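Local atomic coordinates of NreA protein (Staphylococcus carnosus subsp. carnosus TM300, PDB entry 4IUH), a protein that binds nitrate in the cytosol through a GAF domain and acts as a nitrate receptor in the staphylococcal nitrate regulation system. Residues G62-I71 with Y107-L115; I121-Y130 with I152-E162. All blocks are in the same frame, centred on the assembly; numbering follows the deposited sequence.

Contact 1. Residues G62-I71 with Y107-L115; sequences GNINYRYRMI and YPIVLSEAL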
loop_
_atom_site.group_PDB
_atom_site.type_symbol
_atom_site.label_atom_id
_atom_site.label_comp_id
_atom_site.label_asym_id
_atom_site.label_seq_id
_atom_site.Cartn_x
_atom_site.Cartn_y
_atom_site.Cartn_z
ATOM N N GLY A 62 0.567 1.860 12.327
ATOM C CA GLY A 62 -0.699 1.406 12.871
ATOM C C GLY A 62 -0.900 -0.086 12.691
ATOM O O GLY A 62 -2.025 -0.585 12.767
ATOM N N ASN A 63 0.194 -0.799 12.436
ATOM C CA ASN A 63 0.155 -2.251 12.318
ATOM C C ASN A 63 -0.308 -2.889 13.621
ATOM O O ASN A 63 0.015 -2.399 14.699
ATOM C CB ASN A 63 1.536 -2.787 11.930
ATOM C CG ASN A 63 2.644 -2.252 12.825
ATOM O OD1 ASN A 63 2.917 -1.053 12.836
ATOM N ND2 ASN A 63 3.291 -3.142 13.572
ATOM N N ILE A 64 -1.074 -3.971 13.526
ATOM C CA ILE A 64 -1.539 -4.656 14.731
ATOM C C ILE A 64 -0.618 -5.808 15.141
ATOM O O ILE A 64 -0.667 -6.278 16.278
ATOM C CB ILE A 64 -3.003 -5.136 14.615
ATOM C CG1 ILE A 64 -3.189 -6.022 13.383
ATOM C CG2 ILE A 64 -3.943 -3.940 14.576
ATOM C CD1 ILE A 64 -4.551 -6.689 13.307
ATOM N N ASN A 65 0.220 -6.253 14.209
ATOM C CA ASN A 65 1.293 -7.193 14.517
ATOM C C ASN A 65 2.472 -6.970 13.583
ATOM O O ASN A 65 2.514 -5.972 12.861
ATOM C CB ASN A 65 0.807 -8.638 14.433
ATOM C CG ASN A 65 0.121 -8.940 13.124
ATOM O OD1 ASN A 65 0.773 -9.092 12.088
ATOM N ND2 ASN A 65 -1.204 -9.026 13.157
ATOM N N TYR A 66 3.429 -7.892 13.589
ATOM C CA TYR A 66 4.621 -7.735 12.761
ATOM C C TYR A 66 4.726 -8.759 11.628
ATOM O O TYR A 66 5.804 -8.958 11.070
ATOM C CB TYR A 66 5.888 -7.762 13.621
ATOM C CG TYR A 66 6.023 -6.575 14.551
ATOM C CD1 TYR A 66 6.330 -5.314 14.058
ATOM C CD2 TYR A 66 5.854 -6.716 15.925
ATOM C CE1 TYR A 66 6.460 -4.225 14.903
ATOM C CE2 TYR A 66 5.981 -5.632 16.776
ATOM C CZ TYR A 66 6.282 -4.388 16.259
ATOM O OH TYR A 66 6.410 -3.301 17.098
ATOM N N ARG A 67 3.611 -9.393 11.279
ATOM C CA ARG A 67 3.621 -10.406 10.226
ATOM C C ARG A 67 3.916 -9.833 8.840
ATOM O O ARG A 67 4.416 -10.542 7.965
ATOM C CB ARG A 67 2.316 -11.210 10.212
ATOM C CG ARG A 67 2.222 -12.237 11.338
ATOM C CD ARG A 67 1.296 -13.390 10.974
ATOM N NE ARG A 67 -0.095 -12.964 10.865
ATOM C CZ ARG A 67 -0.962 -12.984 11.874
ATOM N NH1 ARG A 67 -0.580 -13.412 13.074
ATOM N NH2 ARG A 67 -2.211 -12.575 11.686
ATOM N N TYR A 68 3.617 -8.549 8.649
ATOM C CA TYR A 68 3.860 -7.895 7.366
ATOM C C TYR A 68 5.343 -7.962 6.994
ATOM O O TYR A 68 5.690 -7.995 5.815
ATOM C CB TYR A 68 3.383 -6.437 7.398
ATOM C CG TYR A 68 4.263 -5.522 8.225
ATOM C CD1 TYR A 68 4.041 -5.354 9.588
ATOM C CD2 TYR A 68 5.321 -4.830 7.646
ATOM C CE1 TYR A 68 4.846 -4.526 10.346
ATOM C CE2 TYR A 68 6.133 -4.001 8.397
ATOM C CZ TYR A 68 5.890 -3.852 9.744
ATOM O OH TYR A 68 6.695 -3.023 10.491
ATOM N N ARG A 69 6.207 -7.982 8.008
ATOM C CA ARG A 69 7.652 -8.020 7.805
ATOM C C ARG A 69 8.114 -9.289 7.106
ATOM O O ARG A 69 9.126 -9.285 6.410
ATOM C CB ARG A 69 8.381 -7.923 9.143
ATOM C CG ARG A 69 8.423 -6.544 9.770
ATOM C CD ARG A 69 9.217 -6.616 11.064
ATOM N NE ARG A 69 9.384 -5.319 11.710
ATOM C CZ ARG A 69 9.927 -5.157 12.912
ATOM N NH1 ARG A 69 10.351 -6.212 13.601
ATOM N NH2 ARG A 69 10.043 -3.940 13.432
ATOM N N MET A 70 7.385 -10.380 7.318
ATOM C CA MET A 70 7.748 -11.664 6.743
ATOM C C MET A 70 7.324 -11.772 5.285
ATOM O O MET A 70 7.670 -12.729 4.600
ATOM C CB MET A 70 7.108 -12.802 7.536
ATOM C CG MET A 70 7.548 -12.893 8.989
ATOM S SD MET A 70 6.828 -14.336 9.817
ATOM C CE MET A 70 5.080 -14.079 9.475
ATOM N N ILE A 71 6.563 -10.797 4.810
ATOM C CA ILE A 71 6.072 -10.841 3.441
ATOM C C ILE A 71 7.171 -10.480 2.448
ATOM O O ILE A 71 7.787 -9.417 2.537
ATOM C CB ILE A 71 4.858 -9.913 3.253
ATOM C CG1 ILE A 71 3.703 -10.379 4.140
ATOM C CG2 ILE A 71 4.430 -9.875 1.794
ATOM C CD1 ILE A 71 2.506 -9.448 4.121
ATOM N N TYR A 107 -3.190 -11.562 -1.440
ATOM C CA TYR A 107 -2.799 -10.297 -0.806
ATOM C C TYR A 107 -2.599 -10.486 0.696
ATOM O O TYR A 107 -3.427 -10.035 1.490
ATOM C CB TYR A 107 -3.877 -9.226 -0.999
ATOM C CG TYR A 107 -4.260 -8.907 -2.429
ATOM C CD1 TYR A 107 -3.363 -9.065 -3.475
ATOM C CD2 TYR A 107 -5.529 -8.428 -2.722
ATOM C CE1 TYR A 107 -3.723 -8.762 -4.779
ATOM C CE2 TYR A 107 -5.901 -8.119 -4.017
ATOM C CZ TYR A 107 -4.998 -8.287 -5.041
ATOM O OH TYR A 107 -5.380 -7.983 -6.330
ATOM N N PRO A 108 -1.496 -11.138 1.097
ATOM C CA PRO A 108 -1.288 -11.523 2.502
ATOM C C PRO A 108 -1.325 -10.380 3.539
ATOM O O PRO A 108 -1.680 -10.643 4.689
ATOM C CB PRO A 108 0.091 -12.199 2.480
ATOM C CG PRO A 108 0.753 -11.679 1.242
ATOM C CD PRO A 108 -0.351 -11.516 0.251
ATOM N N ILE A 109 -0.979 -9.148 3.168
ATOM C CA ILE A 109 -1.027 -8.068 4.158
ATOM C C ILE A 109 -2.475 -7.736 4.527
ATOM O O ILE A 109 -2.752 -7.288 5.641
ATOM C CB ILE A 109 -0.268 -6.792 3.707
ATOM C CG1 ILE A 109 0.080 -5.918 4.920
ATOM C CG2 ILE A 109 -1.065 -6.019 2.662
ATOM C CD1 ILE A 109 1.020 -4.780 4.611
ATOM N N VAL A 110 -3.391 -7.991 3.593
ATOM C CA VAL A 110 -4.814 -7.766 3.812
ATOM C C VAL A 110 -5.334 -8.670 4.929
ATOM O O VAL A 110 -6.139 -8.252 5.765
ATOM C CB VAL A 110 -5.625 -8.001 2.515
ATOM C CG1 VAL A 110 -7.111 -8.042 2.804
ATOM C CG2 VAL A 110 -5.314 -6.924 1.502
ATOM N N LEU A 111 -4.851 -9.909 4.946
ATOM C CA LEU A 111 -5.244 -10.876 5.966
ATOM C C LEU A 111 -4.486 -10.671 7.280
ATOM O O LEU A 111 -5.074 -10.730 8.359
ATOM C CB LEU A 111 -5.044 -12.305 5.451
ATOM C CG LEU A 111 -5.938 -12.714 4.277
ATOM C CD1 LEU A 111 -5.620 -14.126 3.794
ATOM C CD2 LEU A 111 -7.409 -12.599 4.652
ATOM N N SER A 112 -3.180 -10.432 7.186
ATOM C CA SER A 112 -2.360 -10.243 8.378
ATOM C C SER A 112 -2.764 -8.998 9.184
ATOM O O SER A 112 -2.661 -8.987 10.407
ATOM C CB SER A 112 -0.869 -10.189 8.019
ATOM O OG SER A 112 -0.537 -8.970 7.375
ATOM N N GLU A 113 -3.231 -7.958 8.506
ATOM C CA GLU A 113 -3.631 -6.741 9.211
ATOM C C GLU A 113 -5.145 -6.576 9.338
ATOM O O GLU A 113 -5.611 -5.547 9.817
ATOM C CB GLU A 113 -3.007 -5.497 8.565
ATOM C CG GLU A 113 -1.509 -5.365 8.792
ATOM C CD GLU A 113 -1.163 -4.995 10.227
ATOM O OE1 GLU A 113 -0.155 -5.510 10.759
ATOM O OE2 GLU A 113 -1.901 -4.179 10.824
ATOM N N ALA A 114 -5.901 -7.589 8.909
ATOM C CA ALA A 114 -7.363 -7.603 9.047
ATOM C C ALA A 114 -8.038 -6.368 8.445
ATOM O O ALA A 114 -8.917 -5.759 9.066
ATOM C CB ALA A 114 -7.761 -7.766 10.512
ATOM N N LEU A 115 -7.617 -5.997 7.240
ATOM C CA LEU A 115 -8.139 -4.806 6.587
ATOM C C LEU A 115 -9.531 -5.069 6.028
ATOM O O LEU A 115 -9.771 -6.108 5.419
ATOM C CB LEU A 115 -7.197 -4.339 5.474
ATOM C CG LEU A 115 -5.760 -4.027 5.909
ATOM C CD1 LEU A 115 -4.955 -3.412 4.766
ATOM C CD2 LEU A 115 -5.742 -3.121 7.130
HETATM O O HOH W 1 0.880 -7.741 9.569
#
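Glu113 folds its side chain back against the backbone of Asn63 and Ile64, its carboxylate lying against Asn63 CB and Ile64 CG1. The bend comes at chi2 (-72°), which brings Glu113 OE2 to Ile64 N at 2.8 Å; the N-H is taken on the syn lone pair. Glu113 OE2 also forms a salt bridge with Arg138, so one oxygen is gripped by the loop and by strand 128-138, an arrangement that would be expected to stabilise the carboxylate form. The other oxygen, Glu113 OE1, accepts a hydrogen bond from a water at 2.7 Å. That water donates also to Asn65 OD1, accepts from Ser112 OG at 2.9 Å, and takes a weak bond from Tyr68 N. Asn65 spans the same gap with its amide. Its OD1 accepts from Arg67 N in an Asx turn, while Asn65 ND2 reaches Ser112 O at 3.1 Å in a fairly straight bond (162° at the hydrogen), and together these fix the rotation of the amide. Ser112 and Glu113 stand where helix 108-112 ends in a Schellman motif with Ala114 as its C-prime residue, and the polar half of the contact thus joins the long connection following strand 54-61 of the GAF domain to the C-terminal end of a short helix. Farther along, the contact turns apolar. Ile71 CD1 extends over the first turn of the helix, 3.6 Å from Ile109 N, with CB of Pro108 and of Ile109 beside it. Tyr68 CB meets Ile109 CD1 at 4.0 Å, whereas the tyrosine ring leads away from the helix to pack on Trp57 and Ala60. On the exposed flank Arg67 CB and NE lie alongside Ser112 CB, each 4.0 Å from it.

Contact 2. Residues I121-Y130 with I152-E162; sequences IPLWKNNRVY and INQRLGSFTDE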
loop_
_atom_site.group_PDB
_atom_site.type_symbol
_atom_site.label_atom_id
_atom_site.label_comp_id
_atom_site.label_asym_id
_atom_site.label_seq_id
_atom_site.Cartn_x
_atom_site.Cartn_y
_atom_site.Cartn_z
ATOM N N ILE A 121 -1.843 2.901 -3.662
ATOM C CA ILE A 121 -1.445 3.910 -4.638
ATOM C C ILE A 121 -0.026 3.706 -5.156
ATOM O O ILE A 121 0.915 3.600 -4.372
ATOM C CB ILE A 121 -1.582 5.326 -4.057
ATOM C CG1 ILE A 121 -3.037 5.592 -3.668
ATOM C CG2 ILE A 121 -1.120 6.363 -5.055
ATOM C CD1 ILE A 121 -3.204 6.791 -2.771
ATOM N N PRO A 122 0.129 3.662 -6.487
ATOM C CA PRO A 122 1.449 3.524 -7.111
ATOM C C PRO A 122 2.358 4.680 -6.753
ATOM O O PRO A 122 1.948 5.838 -6.853
ATOM C CB PRO A 122 1.137 3.535 -8.612
ATOM C CG PRO A 122 -0.201 4.197 -8.721
ATOM C CD PRO A 122 -0.943 3.785 -7.487
ATOM N N LEU A 123 3.568 4.353 -6.309
ATOM C CA LEU A 123 4.586 5.345 -6.026
ATOM C C LEU A 123 5.541 5.450 -7.211
ATOM O O LEU A 123 6.194 4.473 -7.583
ATOM C CB LEU A 123 5.368 4.960 -4.773
ATOM C CG LEU A 123 4.588 4.836 -3.465
ATOM C CD1 LEU A 123 5.531 4.461 -2.331
ATOM C CD2 LEU A 123 3.831 6.134 -3.153
ATOM N N TRP A 124 5.623 6.640 -7.794
ATOM C CA TRP A 124 6.502 6.872 -8.930
ATOM C C TRP A 124 7.774 7.593 -8.519
ATOM O O TRP A 124 7.746 8.515 -7.706
ATOM C CB TRP A 124 5.785 7.678 -10.007
ATOM C CG TRP A 124 4.698 6.921 -10.694
ATOM C CD1 TRP A 124 3.532 6.476 -10.142
ATOM C CD2 TRP A 124 4.666 6.528 -12.069
ATOM N NE1 TRP A 124 2.778 5.826 -11.087
ATOM C CE2 TRP A 124 3.451 5.845 -12.280
ATOM C CE3 TRP A 124 5.546 6.685 -13.143
ATOM C CZ2 TRP A 124 3.095 5.324 -13.520
ATOM C CZ3 TRP A 124 5.194 6.163 -14.374
ATOM C CH2 TRP A 124 3.980 5.490 -14.553
ATOM N N LYS A 125 8.887 7.145 -9.083
ATOM C CA LYS A 125 10.165 7.813 -8.934
ATOM C C LYS A 125 10.700 8.017 -10.345
ATOM O O LYS A 125 10.699 7.080 -11.148
ATOM C CB LYS A 125 11.133 6.963 -8.112
ATOM C CG LYS A 125 12.449 7.664 -7.822
ATOM C CD LYS A 125 13.610 6.687 -7.707
ATOM C CE LYS A 125 13.462 5.786 -6.497
ATOM N NZ LYS A 125 14.706 5.003 -6.235
ATOM N N ASN A 126 11.146 9.234 -10.642
ATOM C CA ASN A 126 11.430 9.639 -12.016
ATOM C C ASN A 126 10.179 9.447 -12.866
ATOM O O ASN A 126 9.077 9.805 -12.446
ATOM C CB ASN A 126 12.606 8.853 -12.604
ATOM C CG ASN A 126 13.752 8.701 -11.625
ATOM O OD1 ASN A 126 13.981 9.566 -10.780
ATOM N ND2 ASN A 126 14.477 7.593 -11.730
ATOM N N ASN A 127 10.339 8.871 -14.050
ATOM C CA ASN A 127 9.192 8.601 -14.905
ATOM C C ASN A 127 8.800 7.126 -14.888
ATOM O O ASN A 127 8.244 6.618 -15.861
ATOM C CB ASN A 127 9.465 9.063 -16.337
ATOM N N ARG A 128 9.081 6.444 -13.782
ATOM C CA ARG A 128 8.816 5.009 -13.690
ATOM C C ARG A 128 8.085 4.609 -12.404
ATOM O O ARG A 128 8.278 5.217 -11.356
ATOM C CB ARG A 128 10.125 4.223 -13.816
ATOM N N VAL A 129 7.240 3.585 -12.501
ATOM C CA VAL A 129 6.553 3.044 -11.331
ATOM C C VAL A 129 7.590 2.357 -10.469
ATOM O O VAL A 129 8.560 1.813 -10.983
ATOM C CB VAL A 129 5.468 2.013 -11.713
ATOM C CG1 VAL A 129 4.407 1.939 -10.630
ATOM C CG2 VAL A 129 4.839 2.364 -13.046
ATOM N N TYR A 130 7.388 2.363 -9.161
ATOM C CA TYR A 130 8.458 1.976 -8.255
ATOM C C TYR A 130 7.966 1.166 -7.061
ATOM O O TYR A 130 8.404 0.038 -6.838
ATOM C CB TYR A 130 9.173 3.236 -7.775
ATOM C CG TYR A 130 10.457 2.993 -7.039
ATOM C CD1 TYR A 130 10.537 3.190 -5.666
ATOM C CD2 TYR A 130 11.598 2.580 -7.715
ATOM C CE1 TYR A 130 11.726 2.979 -4.978
ATOM C CE2 TYR A 130 12.791 2.365 -7.040
ATOM C CZ TYR A 130 12.847 2.564 -5.668
ATOM O OH TYR A 130 14.029 2.353 -4.991
ATOM N N ILE A 152 -0.223 11.776 -3.576
ATOM C CA ILE A 152 1.057 11.475 -2.951
ATOM C C ILE A 152 1.952 12.705 -2.926
ATOM O O ILE A 152 2.507 13.061 -1.887
ATOM C CB ILE A 152 1.816 10.389 -3.740
ATOM C CG1 ILE A 152 1.061 9.069 -3.698
ATOM C CG2 ILE A 152 3.208 10.192 -3.173
ATOM C CD1 ILE A 152 1.008 8.482 -2.338
ATOM N N ASN A 153 2.070 13.342 -4.090
ATOM C CA ASN A 153 3.051 14.394 -4.358
ATOM C C ASN A 153 3.267 15.411 -3.239
ATOM O O ASN A 153 2.314 15.923 -2.651
ATOM C CB ASN A 153 2.699 15.118 -5.659
ATOM C CG ASN A 153 2.380 14.160 -6.797
ATOM O OD1 ASN A 153 1.900 13.046 -6.575
ATOM N ND2 ASN A 153 2.643 14.596 -8.025
ATOM N N GLN A 154 4.541 15.679 -2.961
ATOM C CA GLN A 154 4.965 16.598 -1.911
ATOM C C GLN A 154 4.402 16.212 -0.545
ATOM O O GLN A 154 3.914 17.060 0.195
ATOM C CB GLN A 154 4.602 18.045 -2.268
ATOM N N ARG A 155 4.473 14.928 -0.217
ATOM C CA ARG A 155 4.006 14.462 1.081
ATOM C C ARG A 155 4.706 13.170 1.487
ATOM O O ARG A 155 4.561 12.693 2.614
ATOM C CB ARG A 155 2.488 14.273 1.072
ATOM C CG ARG A 155 1.849 14.490 2.432
ATOM C CD ARG A 155 0.346 14.480 2.350
ATOM N NE ARG A 155 -0.246 14.291 3.669
ATOM C CZ ARG A 155 -1.551 14.177 3.889
ATOM N NH1 ARG A 155 -2.406 14.241 2.878
ATOM N NH2 ARG A 155 -2.003 14.001 5.121
ATOM N N LEU A 156 5.480 12.616 0.561
ATOM C CA LEU A 156 6.208 11.384 0.812
ATOM C C LEU A 156 7.530 11.414 0.052
ATOM O O LEU A 156 7.804 10.546 -0.778
ATOM C CB LEU A 156 5.365 10.174 0.385
ATOM C CG LEU A 156 5.771 8.827 0.977
ATOM C CD1 LEU A 156 5.577 8.833 2.482
ATOM C CD2 LEU A 156 4.990 7.699 0.335
ATOM N N GLY A 157 8.341 12.428 0.330
ATOM C CA GLY A 157 9.649 12.554 -0.280
ATOM C C GLY A 157 9.615 12.853 -1.767
ATOM O O GLY A 157 8.910 13.757 -2.217
ATOM N N SER A 158 10.382 12.084 -2.531
ATOM C CA SER A 158 10.504 12.296 -3.967
ATOM C C SER A 158 9.463 11.511 -4.760
ATOM O O SER A 158 9.434 11.569 -5.988
ATOM C CB SER A 158 11.910 11.909 -4.439
ATOM O OG SER A 158 12.107 10.503 -4.368
ATOM N N PHE A 159 8.609 10.773 -4.061
ATOM C CA PHE A 159 7.611 9.955 -4.740
ATOM C C PHE A 159 6.434 10.792 -5.222
ATOM O O PHE A 159 6.067 11.788 -4.602
ATOM C CB PHE A 159 7.123 8.824 -3.836
ATOM C CG PHE A 159 8.192 7.834 -3.475
ATOM C CD1 PHE A 159 9.003 7.285 -4.454
ATOM C CD2 PHE A 159 8.395 7.464 -2.156
ATOM C CE1 PHE A 159 9.994 6.376 -4.126
ATOM C CE2 PHE A 159 9.385 6.557 -1.817
ATOM C CZ PHE A 159 10.188 6.012 -2.802
ATOM N N THR A 160 5.866 10.393 -6.352
ATOM C CA THR A 160 4.631 10.983 -6.841
ATOM C C THR A 160 3.671 9.844 -7.157
ATOM O O THR A 160 4.040 8.664 -7.062
ATOM C CB THR A 160 4.853 11.850 -8.103
ATOM O OG1 THR A 160 5.328 11.032 -9.178
ATOM C CG2 THR A 160 5.861 12.963 -7.837
ATOM N N ASP A 161 2.437 10.183 -7.517
ATOM C CA ASP A 161 1.490 9.146 -7.904
ATOM C C ASP A 161 1.290 9.123 -9.416
ATOM O O ASP A 161 2.052 9.745 -10.157
ATOM C CB ASP A 161 0.167 9.262 -7.138
ATOM C CG ASP A 161 -0.463 10.639 -7.240
ATOM O OD1 ASP A 161 -0.999 11.119 -6.219
ATOM O OD2 ASP A 161 -0.440 11.237 -8.334
ATOM N N GLU A 162 0.269 8.402 -9.866
ATOM C CA GLU A 162 0.048 8.180 -11.291
ATOM C C GLU A 162 -0.545 9.403 -11.988
ATOM O O GLU A 162 -0.471 9.535 -13.210
ATOM C CB GLU A 162 -0.856 6.961 -11.510
ATOM C CG GLU A 162 -2.324 7.167 -11.149
ATOM C CD GLU A 162 -2.617 7.004 -9.662
ATOM O OE1 GLU A 162 -3.736 6.554 -9.329
ATOM O OE2 GLU A 162 -1.747 7.328 -8.824
#
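Leu123 drives its two methyl branches into the buried side of segment 152-162: Leu123 CD2 meets Ile152 CD1 at 3.8 Å and Leu156 CD2 at 4.0 Å, and CD1 sits over one face of the Phe159 ring, offset toward its rim. The leucine stands roughly perpendicular to the side chains of both Ile152 and Leu156. Next to them Ile121 CG2, the branch anti to its backbone N, packs against Ile152 CG1 at 3.7 Å and beside Asp161 CB. This is the close-packed half of the contact, continued by Ile43 and Leu133 of the sheet and by helix 25-36 behind Leu156. Backbone bonds hold it in place. Trp124 and Thr160 form a single antiparallel, hydrogen-bonded bridge, at 2.7 Å from Trp124 N to Thr160 O and 3.0 Å from Thr160 N to Trp124 O. By this bridge the irregular C-terminal segment docks beside strand 115-125 of the GAF sheet, just before the type II' turn of the hairpin from Lys125 to Arg128. Phe159 CE1 lies 3.6 Å from Tyr130 CD1 near the margin of the core; the ring planes are 30° apart and slid so far that they barely overlap, while Tyr25 meets Phe159 as well. A second close-fitting patch occupies the partly exposed edge. There the Trp124 indole has Asp161 O over one face, and Trp124 NE1 is buried without a hydrogen-bonding partner, 3.6 Å from Glu162 CA. Glu162, bent at chi2 (-82°), lays its carboxylate against the Pro122 ring while OE1 forms a salt bridge with Arg89. The loose, solvent side is the turn end, where exposed Ser158 brings its OG no nearer than 4.5 Å to Lys125 CG.

Contact 1 and contact 2 lie on opposite sides of the chain's centre, 23 Å apart between centres and about 11 Å between nearest atoms, so they do not touch. They follow one another along the chain: contact 1 closes at Leu115, where strand 115-125 begins, and the far end of that strand enters contact 2. Strand 128-138 provides a second connection, since Tyr130 belongs to contact 2 and Arg138, at the other end, pairs with Glu113 of contact 1. Strand 40-47 also touches both, through Phe40 at contact 1 and Ile43 and Leu45 at contact 2.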